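Odorant-binding protein (Phormia regina, PDB 5DIC) probably binds and carries long-chain fatty acids such as palmitate in the oral disk of the blowfly. Local coordinates at residues T100-K103 / I104-F108; F48-C51 / F52-I56; A39-P43 / A44-F48; V14-D17 / E18-Q22; L2-T5 / E6-A10. All coordinates share one frame; numbering follows the deposited sequence.

How the contacts relate
Contact 2 is the buried centre of the set, contact 1 is half buried, and contacts 3, 4 and 5 lie at the surface. Contacts 3 and 5 are the starts of helices 43-55 and 6-22, each with its preceding loop; contact 2 follows contact 3 and shares F48, and contact 4 lies further along helix 6-22. Contacts 1 and 2, on helices 97-113 and 43-55, line the ligand with phenylalanine and isoleucine, while contacts 4 and 5 each reach palmitate through one side chain. Both helix starts rely on threonine capping boxes, one completed weakly by a thioether, the other by an amide. Contact 4 meets contact 2 through the C19-C51 disulfide and adds a histidine-carboxylate bond.

Contact 1. Residues T100-K103 / I104-F108; sequences TGFK and IFECF. With PLM (palmitic acid), chain B.
F102 and E106, one helical turn apart on helix 97-113, meet through a CH-pi contact: E106 CG sits over one face of the phenyl ring, 3.8 Å from the F102 ring centroid. With CG of F102 anti to the backbone N (chi1 174°), the ring comes back toward E106, and the carboxylate is turned only 24° from the ring plane. E106 OE2 thereby reaches 3.1 Å from F102 CZ. This is the solvent side, with E106 exposed and the ring partly so, although P41 and K46 of contact 3 also pack on the phenyl. With an alanine in place of F102, the E106 methylene is likely to lose its aromatic platform and a gap to open beside P41.

The tightly packed part is formed by T100, G101 and I104, all buried. T100 CG2 lies alongside I104 CD1 at 3.8 Å, while T100 OG1 is satisfied by bonds with G94 and D96. G101, lacking a side chain, lets T50 OG1 of helix 43-55 come to 3.3 Å from its CA. I104 CG2 touches the terminal methyl CG of palmitate at 3.7 Å, and the face of the F108 ring lies against the same tail. Branched aliphatic and aromatic carbon therefore meets the end of the fatty acid, whereas the charged group is kept on the outer side, consistent with a pocket that grips the tail by apolar contact.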
# COMPACT_ATOMS: atom_id res chain seq x y z
N THR A 100 -4.60 -2.73 -10.20
CA THR A 100 -4.60 -3.88 -9.28
C THR A 100 -4.05 -3.53 -7.89
O THR A 100 -4.69 -3.80 -6.88
CB THR A 100 -3.81 -5.05 -9.89
OG1 THR A 100 -4.55 -5.52 -11.02
CG2 THR A 100 -3.57 -6.19 -8.88
N GLY A 101 -2.91 -2.85 -7.86
CA GLY A 101 -2.37 -2.45 -6.57
C GLY A 101 -3.31 -1.53 -5.83
O GLY A 101 -3.54 -1.70 -4.63
N PHE A 102 -3.89 -0.56 -6.55
CA PHE A 102 -4.85 0.34 -5.93
C PHE A 102 -6.07 -0.41 -5.37
O PHE A 102 -6.47 -0.15 -4.23
CB PHE A 102 -5.30 1.35 -6.98
CG PHE A 102 -6.41 2.25 -6.51
CD1 PHE A 102 -6.23 3.06 -5.41
CD2 PHE A 102 -7.62 2.26 -7.16
CE1 PHE A 102 -7.23 3.89 -4.96
CE2 PHE A 102 -8.63 3.08 -6.72
CZ PHE A 102 -8.44 3.91 -5.62
N LYS A 103 -6.62 -1.34 -6.15
CA LYS A 103 -7.81 -2.07 -5.69
C LYS A 103 -7.51 -2.96 -4.50
O LYS A 103 -8.35 -3.10 -3.61
CB LYS A 103 -8.43 -2.84 -6.85
CG LYS A 103 -9.18 -1.93 -7.81
CD LYS A 103 -9.84 -2.73 -8.92
CE LYS A 103 -10.93 -1.95 -9.65
NZ LYS A 103 -12.12 -2.80 -9.99
N ILE A 104 -6.34 -3.59 -4.47
CA ILE A 104 -5.97 -4.38 -3.29
C ILE A 104 -5.85 -3.48 -2.06
O ILE A 104 -6.39 -3.80 -0.99
CB ILE A 104 -4.68 -5.16 -3.54
CG1 ILE A 104 -4.86 -6.19 -4.66
CG2 ILE A 104 -4.23 -5.87 -2.27
CD1 ILE A 104 -3.57 -6.78 -5.17
N PHE A 105 -5.18 -2.36 -2.22
CA PHE A 105 -5.07 -1.39 -1.13
C PHE A 105 -6.45 -0.95 -0.62
O PHE A 105 -6.69 -0.88 0.58
CB PHE A 105 -4.24 -0.19 -1.61
CG PHE A 105 -4.33 1.02 -0.73
CD1 PHE A 105 -3.64 1.07 0.48
CD2 PHE A 105 -5.08 2.13 -1.11
CE1 PHE A 105 -3.72 2.19 1.30
CE2 PHE A 105 -5.13 3.26 -0.32
CZ PHE A 105 -4.46 3.28 0.89
N GLU A 106 -7.36 -0.64 -1.54
CA GLU A 106 -8.70 -0.22 -1.14
C GLU A 106 -9.42 -1.29 -0.34
O GLU A 106 -10.12 -0.99 0.63
CB GLU A 106 -9.56 0.17 -2.35
CG GLU A 106 -9.14 1.47 -3.09
CD GLU A 106 -10.25 2.52 -3.15
OE1 GLU A 106 -10.43 3.25 -2.15
OE2 GLU A 106 -10.93 2.66 -4.21
N CYS A 107 -9.20 -2.54 -0.72
CA CYS A 107 -9.80 -3.66 -0.01
C CYS A 107 -9.24 -3.74 1.42
O CYS A 107 -10.01 -3.92 2.37
CB CYS A 107 -9.61 -4.95 -0.76
SG CYS A 107 -10.37 -6.42 -0.02
N PHE A 108 -7.93 -3.60 1.57
CA PHE A 108 -7.34 -3.62 2.92
C PHE A 108 -7.85 -2.45 3.76
O PHE A 108 -8.08 -2.60 4.96
CB PHE A 108 -5.82 -3.64 2.87
CG PHE A 108 -5.25 -5.02 2.73
CD1 PHE A 108 -5.04 -5.83 3.85
CD2 PHE A 108 -4.87 -5.49 1.50
CE1 PHE A 108 -4.50 -7.09 3.71
CE2 PHE A 108 -4.32 -6.75 1.37
CZ PHE A 108 -4.14 -7.55 2.47
C1 PLM B . 8.42 -0.15 5.60
O1 PLM B . 7.90 -1.25 5.93
O2 PLM B . 9.36 -0.08 4.79
C2 PLM B . 7.90 1.16 6.13
C3 PLM B . 6.61 1.03 6.91
C4 PLM B . 5.43 0.74 6.00
C5 PLM B . 4.15 0.98 6.77
C6 PLM B . 2.96 0.40 6.04
C7 PLM B . 2.92 -1.10 6.20
C8 PLM B . 1.59 -1.54 5.63
C9 PLM B . 1.74 -2.98 5.20
CA PLM B . 0.43 -3.69 4.91
CB PLM B . 0.18 -4.05 3.46
CC PLM B . -1.30 -4.27 3.17
CD PLM B . -1.74 -3.52 1.91
CE PLM B . -1.08 -4.04 0.62
CF PLM B . -1.66 -3.34 -0.62
CG PLM B . -1.13 -3.85 -1.95

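Contact 2. Residues F48-C51 / F52-I56; sequences FGTC and FFEKI. With PLM (palmitic acid), chain B.
F53 and G49 meet because CG of F53 lies beside its own backbone N (chi1 -68°), which swings the ring back so that F53 CD2 comes 3.1 Å from G49 O. T50 CG2, anti to the backbone N, meets the carboxylate of E54, whose own CG is anti to its carbonyl carbon; E54 OE2 ends 3.7 Å from T50 CG2. These are contacts one turn apart on helix 43-55, a helix of the mainly helical PBP/GOBP fold, whose buried part lines the fatty-acid site.

The backbone bonds run from F48 O, G49 O, T50 O and C51 O to the amides of F52, F53, E54 and K55, with F48 O to F52 N and C51 O to K55 N both 2.8 Å. The F53 ring is clasped on both faces: palmitate CF lies 3.6 Å above its plane, over the centre, and F52 CD2 comes up to the opposite face. A flat aromatic suits this place, since it offers one side to the acyl chain and the other to the neighbouring phenylalanine.

Toward the outer part, K55 is bent at chi2 (-60°), so that its CE passes 3.8 Å from C51 SG; its NZ goes on to Q22, and C51 is tied to C19 by a disulfide. E54 forms a salt bridge with R97 of helix 97-113, which probably balances the carboxylate's charge. At the helix end, I56 packs against the ligand's head group, which is hydrogen-bonded to K72 NZ, and I56 CG2 stands 3.4 Å from palmitate O2.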
# COMPACT_ATOMS: atom_id res chain seq x y z
N PHE A 48 2.21 4.99 -8.09
CA PHE A 48 2.99 5.26 -6.89
C PHE A 48 2.64 4.28 -5.76
O PHE A 48 3.53 3.72 -5.13
CB PHE A 48 2.75 6.69 -6.39
CG PHE A 48 3.38 6.93 -5.05
CD1 PHE A 48 2.67 6.67 -3.91
CD2 PHE A 48 4.70 7.33 -4.93
CE1 PHE A 48 3.26 6.76 -2.66
CE2 PHE A 48 5.30 7.45 -3.70
CZ PHE A 48 4.59 7.16 -2.57
N GLY A 49 1.36 4.11 -5.50
CA GLY A 49 0.96 3.26 -4.39
C GLY A 49 1.38 1.83 -4.63
O GLY A 49 1.86 1.17 -3.73
N THR A 50 1.18 1.35 -5.86
CA THR A 50 1.62 0.01 -6.22
C THR A 50 3.11 -0.17 -6.00
O THR A 50 3.56 -1.14 -5.38
CB THR A 50 1.19 -0.28 -7.67
OG1 THR A 50 -0.23 -0.22 -7.78
CG2 THR A 50 1.60 -1.63 -8.12
N CYS A 51 3.87 0.80 -6.50
CA CYS A 51 5.31 0.81 -6.27
C CYS A 51 5.65 0.75 -4.78
O CYS A 51 6.54 0.02 -4.37
CB CYS A 51 5.93 2.04 -6.91
SG CYS A 51 7.67 2.30 -6.66
N PHE A 52 4.94 1.55 -3.97
CA PHE A 52 5.26 1.61 -2.56
C PHE A 52 5.10 0.22 -1.96
O PHE A 52 5.96 -0.23 -1.19
CB PHE A 52 4.39 2.66 -1.90
CG PHE A 52 4.71 2.86 -0.45
CD1 PHE A 52 5.71 3.74 -0.07
CD2 PHE A 52 4.05 2.15 0.52
CE1 PHE A 52 6.04 3.91 1.25
CE2 PHE A 52 4.38 2.31 1.87
CZ PHE A 52 5.39 3.18 2.20
N PHE A 53 3.98 -0.42 -2.23
CA PHE A 53 3.75 -1.76 -1.70
C PHE A 53 4.69 -2.80 -2.21
O PHE A 53 5.02 -3.75 -1.48
CB PHE A 53 2.26 -2.12 -1.85
CG PHE A 53 1.38 -1.25 -0.96
CD1 PHE A 53 1.54 -1.27 0.42
CD2 PHE A 53 0.47 -0.39 -1.50
CE1 PHE A 53 0.80 -0.43 1.23
CE2 PHE A 53 -0.30 0.46 -0.72
CZ PHE A 53 -0.11 0.44 0.65
N GLU A 54 5.18 -2.61 -3.42
CA GLU A 54 6.27 -3.45 -3.93
C GLU A 54 7.57 -3.21 -3.15
O GLU A 54 8.24 -4.16 -2.73
CB GLU A 54 6.48 -3.20 -5.42
CG GLU A 54 5.36 -3.68 -6.31
CD GLU A 54 5.42 -3.19 -7.74
OE1 GLU A 54 6.20 -2.26 -8.05
OE2 GLU A 54 4.65 -3.73 -8.58
N LYS A 55 7.93 -1.94 -2.95
CA LYS A 55 9.21 -1.65 -2.33
C LYS A 55 9.26 -2.08 -0.86
O LYS A 55 10.34 -2.37 -0.35
CB LYS A 55 9.52 -0.16 -2.41
CG LYS A 55 9.71 0.42 -3.78
CD LYS A 55 10.84 -0.18 -4.57
CE LYS A 55 10.89 0.48 -5.94
NZ LYS A 55 11.85 -0.14 -6.86
N ILE A 56 8.11 -2.09 -0.17
CA ILE A 56 8.11 -2.58 1.21
C ILE A 56 7.94 -4.09 1.29
O ILE A 56 7.89 -4.63 2.39
CB ILE A 56 7.10 -1.84 2.10
CG1 ILE A 56 5.65 -2.16 1.74
CG2 ILE A 56 7.34 -0.34 2.05
CD1 ILE A 56 4.65 -1.71 2.79
C1 PLM B . 8.42 -0.15 5.60
O1 PLM B . 7.90 -1.25 5.93
O2 PLM B . 9.36 -0.08 4.79
C2 PLM B . 7.90 1.16 6.13
C3 PLM B . 6.61 1.03 6.91
C4 PLM B . 5.43 0.74 6.00
C5 PLM B . 4.15 0.98 6.77
C6 PLM B . 2.96 0.40 6.04
C7 PLM B . 2.92 -1.10 6.20
C8 PLM B . 1.59 -1.54 5.63
C9 PLM B . 1.74 -2.98 5.20
CA PLM B . 0.43 -3.69 4.91
CB PLM B . 0.18 -4.05 3.46
CC PLM B . -1.30 -4.27 3.17
CD PLM B . -1.74 -3.52 1.91
CE PLM B . -1.08 -4.04 0.62
CF PLM B . -1.66 -3.34 -0.62
CG PLM B . -1.13 -3.85 -1.95

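Contact 3. Residues A39-P43 / A44-F48; sequences ANPTP and AMKCF
P41 packs its puckered ring against M45 and the flat phenyl of F102: P41 CG lies over one face of that phenyl, E106 CG over the opposite face. Across the contact P41 CB meets M45 CB at 3.8 Å, and P41 CG lies 3.9 Å from K46 CG. Rigid and apolar, proline fills the corner. The extended K46 chain runs past P41 and ends in a salt bridge with D99.

T42 opens the helix. Its OG1 lies between the backbone N and the carbonyl carbon (chi1 65°), and from there it accepts from M45 N at 3.3 Å. The same hydroxyl is hydrogen-bonded to E29 of helix 27-34, which ties the cap to a second helix. In return the T42 amide points at the thioether, with T42 N 3.6 Å from M45 SD; this bond is weak, though straight at 170°. M45 also packs on L33.

P43 follows the cap, and as a proline it has no amide hydrogen, a fair choice for a first turn where such donors lack a helical acceptor. T42 O and P43 O receive the amides of K46 and C47, each at 3.0 Å between N and O, and C47 is held to C98 by a disulfide. The reciprocal bonds of T42 and M45 make a capping box, here with methionine sulfur in the role usually taken by a carboxylate or amide.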
# COMPACT_ATOMS: atom_id res chain seq x y z
N ALA A 39 -8.00 10.51 -2.31
CA ALA A 39 -9.29 10.38 -2.97
C ALA A 39 -9.13 10.58 -4.46
O ALA A 39 -8.39 11.47 -4.91
CB ALA A 39 -10.28 11.38 -2.41
N ASN A 40 -9.82 9.75 -5.22
CA ASN A 40 -9.85 9.89 -6.66
C ASN A 40 -8.44 10.03 -7.17
O ASN A 40 -8.09 11.02 -7.82
CB ASN A 40 -10.69 11.11 -7.05
CG ASN A 40 -12.11 11.04 -6.51
OD1 ASN A 40 -12.76 9.99 -6.56
ND2 ASN A 40 -12.61 12.17 -6.00
N PRO A 41 -7.60 9.02 -6.89
CA PRO A 41 -6.23 9.17 -7.33
C PRO A 41 -6.12 9.18 -8.84
O PRO A 41 -6.92 8.53 -9.56
CB PRO A 41 -5.55 7.91 -6.79
CG PRO A 41 -6.63 6.90 -6.77
CD PRO A 41 -7.88 7.65 -6.41
N THR A 42 -5.11 9.88 -9.32
CA THR A 42 -4.76 9.84 -10.72
C THR A 42 -4.05 8.52 -11.07
O THR A 42 -3.60 7.80 -10.16
CB THR A 42 -3.84 11.00 -11.08
OG1 THR A 42 -2.62 10.81 -10.38
CG2 THR A 42 -4.44 12.37 -10.70
N PRO A 43 -3.86 8.23 -12.36
CA PRO A 43 -3.17 6.99 -12.72
C PRO A 43 -1.76 6.90 -12.12
O PRO A 43 -1.36 5.84 -11.65
CB PRO A 43 -3.16 7.02 -14.26
CG PRO A 43 -4.43 7.75 -14.57
CD PRO A 43 -4.52 8.84 -13.54
N ALA A 44 -1.00 8.00 -12.10
CA ALA A 44 0.34 7.96 -11.57
C ALA A 44 0.32 7.80 -10.05
O ALA A 44 1.23 7.20 -9.49
CB ALA A 44 1.15 9.19 -11.98
N MET A 45 -0.70 8.34 -9.38
CA MET A 45 -0.83 8.07 -7.96
C MET A 45 -1.11 6.59 -7.66
O MET A 45 -0.58 6.05 -6.68
CB MET A 45 -1.92 8.97 -7.35
CG MET A 45 -1.54 10.44 -7.37
SD MET A 45 -2.90 11.55 -7.01
CE MET A 45 -3.15 11.16 -5.28
N LYS A 46 -1.93 5.95 -8.50
CA LYS A 46 -2.12 4.51 -8.35
C LYS A 46 -0.82 3.75 -8.57
O LYS A 46 -0.52 2.79 -7.85
CB LYS A 46 -3.19 4.01 -9.34
CG LYS A 46 -4.58 4.56 -9.08
CD LYS A 46 -5.57 3.91 -10.07
CE LYS A 46 -6.99 4.38 -9.96
NZ LYS A 46 -7.76 3.67 -11.03
N CYS A 47 -0.05 4.16 -9.57
CA CYS A 47 1.23 3.51 -9.76
C CYS A 47 2.19 3.76 -8.61
O CYS A 47 2.90 2.84 -8.20
CB CYS A 47 1.88 3.96 -11.05
SG CYS A 47 1.08 3.36 -12.56
N PHE A 48 2.21 4.99 -8.09
CA PHE A 48 2.99 5.26 -6.89
C PHE A 48 2.64 4.28 -5.76
O PHE A 48 3.53 3.72 -5.13
CB PHE A 48 2.75 6.69 -6.39
CG PHE A 48 3.38 6.93 -5.05
CD1 PHE A 48 2.67 6.67 -3.91
CD2 PHE A 48 4.70 7.33 -4.93
CE1 PHE A 48 3.26 6.76 -2.66
CE2 PHE A 48 5.30 7.45 -3.70
CZ PHE A 48 4.59 7.16 -2.57

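Contact 4. Residues V14-D17 / E18-Q22; sequences VHFD and ECVKQ
Polar side chains come first: H15 ND1 gives its hydrogen to E18 OE1 at 2.7 Å, almost straight at 176°. The oxygen lies in the imidazole plane, while the donor approaches from above the carboxylate, 35° out of its plane. The two chains run side by side, E18 extended beyond CG, so the carboxylate reaches the ring three residues back. The other oxygen, E18 OE2, rests 3.6 Å from V14 CG1, an apolar neighbour. A carboxylate this close would probably raise the proton affinity of the imidazole. D17 OD1 forms a salt bridge with K13.

Among the apolar contacts, F16 and V20 make a CH-pi pair: V20 CG2 stands over one face of the F16 ring, 4.0 Å from its centroid and 26° off the normal. A branched valine suits the spot because CG2, anti to the carbonyl carbon, is aimed back along the helix at the phenyl.

The backbone bonds are regular, from V14 O, H15 O, F16 O and D17 O to the amides four residues on. C19 SG also sits close to H15 O, at 3.4 Å.

Both segments belong to helix 6-22. The F16 ring meets F48 and packs on L33 and R34, V20 touches A30 of helix 27-34, and C19 is joined to C51 of helix 43-55, whose K55 touches H15; palmitate also lies against H15.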
# COMPACT_ATOMS: atom_id res chain seq x y z
N VAL A 14 12.23 6.96 2.38
CA VAL A 14 13.09 6.39 1.37
C VAL A 14 12.26 5.81 0.22
O VAL A 14 12.56 6.03 -0.97
CB VAL A 14 14.00 5.31 1.97
CG1 VAL A 14 14.71 4.50 0.89
CG2 VAL A 14 15.07 5.97 2.87
N HIS A 15 11.24 5.02 0.53
CA HIS A 15 10.45 4.36 -0.52
C HIS A 15 9.56 5.36 -1.24
O HIS A 15 9.29 5.22 -2.44
CB HIS A 15 9.66 3.19 0.05
CG HIS A 15 10.52 2.14 0.66
ND1 HIS A 15 11.61 1.59 0.02
CD2 HIS A 15 10.43 1.51 1.86
CE1 HIS A 15 12.15 0.66 0.79
NE2 HIS A 15 11.46 0.61 1.92
N PHE A 16 9.07 6.36 -0.52
CA PHE A 16 8.33 7.45 -1.15
C PHE A 16 9.17 8.07 -2.27
O PHE A 16 8.73 8.22 -3.42
CB PHE A 16 7.92 8.48 -0.09
CG PHE A 16 7.21 9.68 -0.64
CD1 PHE A 16 7.92 10.74 -1.18
CD2 PHE A 16 5.83 9.75 -0.61
CE1 PHE A 16 7.26 11.86 -1.69
CE2 PHE A 16 5.18 10.86 -1.12
CZ PHE A 16 5.90 11.90 -1.68
N ASP A 17 10.40 8.45 -1.95
CA ASP A 17 11.27 9.05 -2.94
C ASP A 17 11.56 8.10 -4.09
O ASP A 17 11.56 8.51 -5.27
CB ASP A 17 12.58 9.52 -2.28
CG ASP A 17 12.41 10.71 -1.37
OD1 ASP A 17 11.37 11.37 -1.40
OD2 ASP A 17 13.35 10.99 -0.62
N GLU A 18 11.80 6.83 -3.78
CA GLU A 18 12.06 5.85 -4.83
C GLU A 18 10.88 5.78 -5.80
O GLU A 18 11.07 5.69 -7.01
CB GLU A 18 12.26 4.45 -4.24
CG GLU A 18 13.58 4.24 -3.54
CD GLU A 18 13.60 3.00 -2.65
OE1 GLU A 18 12.54 2.40 -2.37
OE2 GLU A 18 14.72 2.63 -2.22
N CYS A 19 9.68 5.75 -5.27
CA CYS A 19 8.50 5.56 -6.10
C CYS A 19 8.05 6.78 -6.85
O CYS A 19 7.53 6.69 -7.97
CB CYS A 19 7.41 4.97 -5.25
SG CYS A 19 7.77 3.25 -4.79
N VAL A 20 8.27 7.97 -6.28
CA VAL A 20 8.02 9.19 -7.04
C VAL A 20 8.87 9.20 -8.31
O VAL A 20 8.41 9.56 -9.39
CB VAL A 20 8.30 10.45 -6.16
CG1 VAL A 20 8.49 11.70 -7.01
CG2 VAL A 20 7.17 10.65 -5.14
N LYS A 21 10.14 8.81 -8.17
CA LYS A 21 11.03 8.73 -9.32
C LYS A 21 10.62 7.61 -10.29
O LYS A 21 10.43 7.84 -11.48
CB LYS A 21 12.46 8.52 -8.85
CG LYS A 21 13.46 8.49 -9.99
CD LYS A 21 14.91 8.37 -9.50
CE LYS A 21 15.88 8.34 -10.67
NZ LYS A 21 17.30 8.27 -10.21
N GLN A 22 10.43 6.40 -9.76
CA GLN A 22 10.21 5.24 -10.62
C GLN A 22 8.92 5.34 -11.40
O GLN A 22 8.85 4.97 -12.58
CB GLN A 22 10.17 3.96 -9.78
CG GLN A 22 10.03 2.69 -10.59
CD GLN A 22 10.14 1.47 -9.73
OE1 GLN A 22 11.20 1.13 -9.25
NE2 GLN A 22 9.00 0.83 -9.48

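Contact 5. Residues L2-T5 / E6-A10; sequences LELT and EEQKA
Q8 OE1 is the oxygen on which T5 closes: it accepts from T5 N at 3.0 Å, in the plane of the amide carbonyl and on a lone pair. In return T5 OG1 accepts from Q8 N, again at 3.0 Å and nearly straight (165°), and the pair is a capping box at the start of helix 6-22. The hydroxyl gets there because OG1 stands between its own backbone N and the carbonyl carbon (chi1 64°), facing the first turn. Threonine suits this N-cap position, since its oxygen takes up an amide that has no earlier carbonyl to bond with.

Q8 is extended beyond CG, so its amide reaches back past the cap to L4, where OE1 also lies 3.4 Å from L4 CA. Were Q8 replaced by an alanine, the T5 amide would probably lose its side-chain acceptor and the loop before the helix be freed to shift. Backbone bonding begins at T5 O, which receives K9 N at 2.9 Å.

L4 has its CB against K9 CG, 3.9 Å apart, and its side chain crosses that of Q8 at about a right angle. L4 also touches a palmitate, while L2 packs on L73, H76 and F77 of helix 66-77. On the exposed side of the turn, K9 pairs with E6 in a salt bridge, K9 NZ meeting E6 OE2 on its syn side at 2.8 Å.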
# COMPACT_ATOMS: atom_id res chain seq x y z
N LEU A 2 -1.71 1.87 13.01
CA LEU A 2 -0.27 1.86 13.08
C LEU A 2 0.29 3.13 13.67
O LEU A 2 0.01 4.24 13.21
CB LEU A 2 0.33 1.65 11.69
CG LEU A 2 0.14 0.28 11.07
CD1 LEU A 2 0.74 0.27 9.68
CD2 LEU A 2 0.74 -0.83 11.93
N GLU A 3 1.10 2.95 14.69
CA GLU A 3 1.97 4.00 15.16
C GLU A 3 3.35 3.58 14.66
O GLU A 3 3.95 2.64 15.19
CB GLU A 3 1.90 4.11 16.68
CG GLU A 3 0.47 4.24 17.23
CD GLU A 3 -0.17 2.91 17.63
OE1 GLU A 3 0.17 1.84 17.07
OE2 GLU A 3 -1.06 2.93 18.51
N LEU A 4 3.84 4.26 13.62
CA LEU A 4 5.11 3.89 13.00
C LEU A 4 6.24 4.27 13.93
O LEU A 4 6.23 5.31 14.59
CB LEU A 4 5.34 4.60 11.67
CG LEU A 4 4.31 4.37 10.57
CD1 LEU A 4 4.84 4.94 9.27
CD2 LEU A 4 3.98 2.89 10.41
N THR A 5 7.24 3.41 13.96
CA THR A 5 8.46 3.69 14.70
C THR A 5 9.28 4.72 13.89
O THR A 5 9.02 4.95 12.72
CB THR A 5 9.31 2.43 14.88
OG1 THR A 5 9.74 1.98 13.60
CG2 THR A 5 8.55 1.33 15.58
N GLU A 6 10.28 5.32 14.51
CA GLU A 6 11.15 6.25 13.81
C GLU A 6 11.87 5.53 12.67
O GLU A 6 12.05 6.09 11.58
CB GLU A 6 12.14 6.91 14.78
CG GLU A 6 11.49 7.79 15.84
CD GLU A 6 10.57 8.85 15.24
OE1 GLU A 6 11.06 9.69 14.45
OE2 GLU A 6 9.36 8.86 15.54
N GLU A 7 12.23 4.26 12.87
CA GLU A 7 12.89 3.49 11.81
C GLU A 7 11.90 3.34 10.62
O GLU A 7 12.28 3.48 9.45
CB GLU A 7 13.34 2.10 12.29
CG GLU A 7 14.01 1.27 11.19
CD GLU A 7 14.38 -0.15 11.59
OE1 GLU A 7 14.30 -0.50 12.79
OE2 GLU A 7 14.77 -0.93 10.69
N GLN A 8 10.65 2.98 10.90
CA GLN A 8 9.66 2.83 9.83
C GLN A 8 9.39 4.15 9.12
O GLN A 8 9.25 4.18 7.90
CB GLN A 8 8.36 2.26 10.38
CG GLN A 8 8.45 0.80 10.81
CD GLN A 8 7.17 0.33 11.44
OE1 GLN A 8 6.67 0.95 12.39
NE2 GLN A 8 6.62 -0.76 10.92
N LYS A 9 9.32 5.24 9.87
CA LYS A 9 9.08 6.54 9.22
C LYS A 9 10.19 6.86 8.22
O LYS A 9 9.91 7.39 7.14
CB LYS A 9 8.99 7.68 10.24
CG LYS A 9 7.77 7.62 11.14
CD LYS A 9 7.88 8.70 12.22
CE LYS A 9 6.78 8.63 13.25
NZ LYS A 9 6.99 9.66 14.30
N ALA A 10 11.44 6.57 8.61
CA ALA A 10 12.56 6.82 7.70
C ALA A 10 12.46 5.95 6.45
O ALA A 10 12.71 6.42 5.33
CB ALA A 10 13.88 6.61 8.40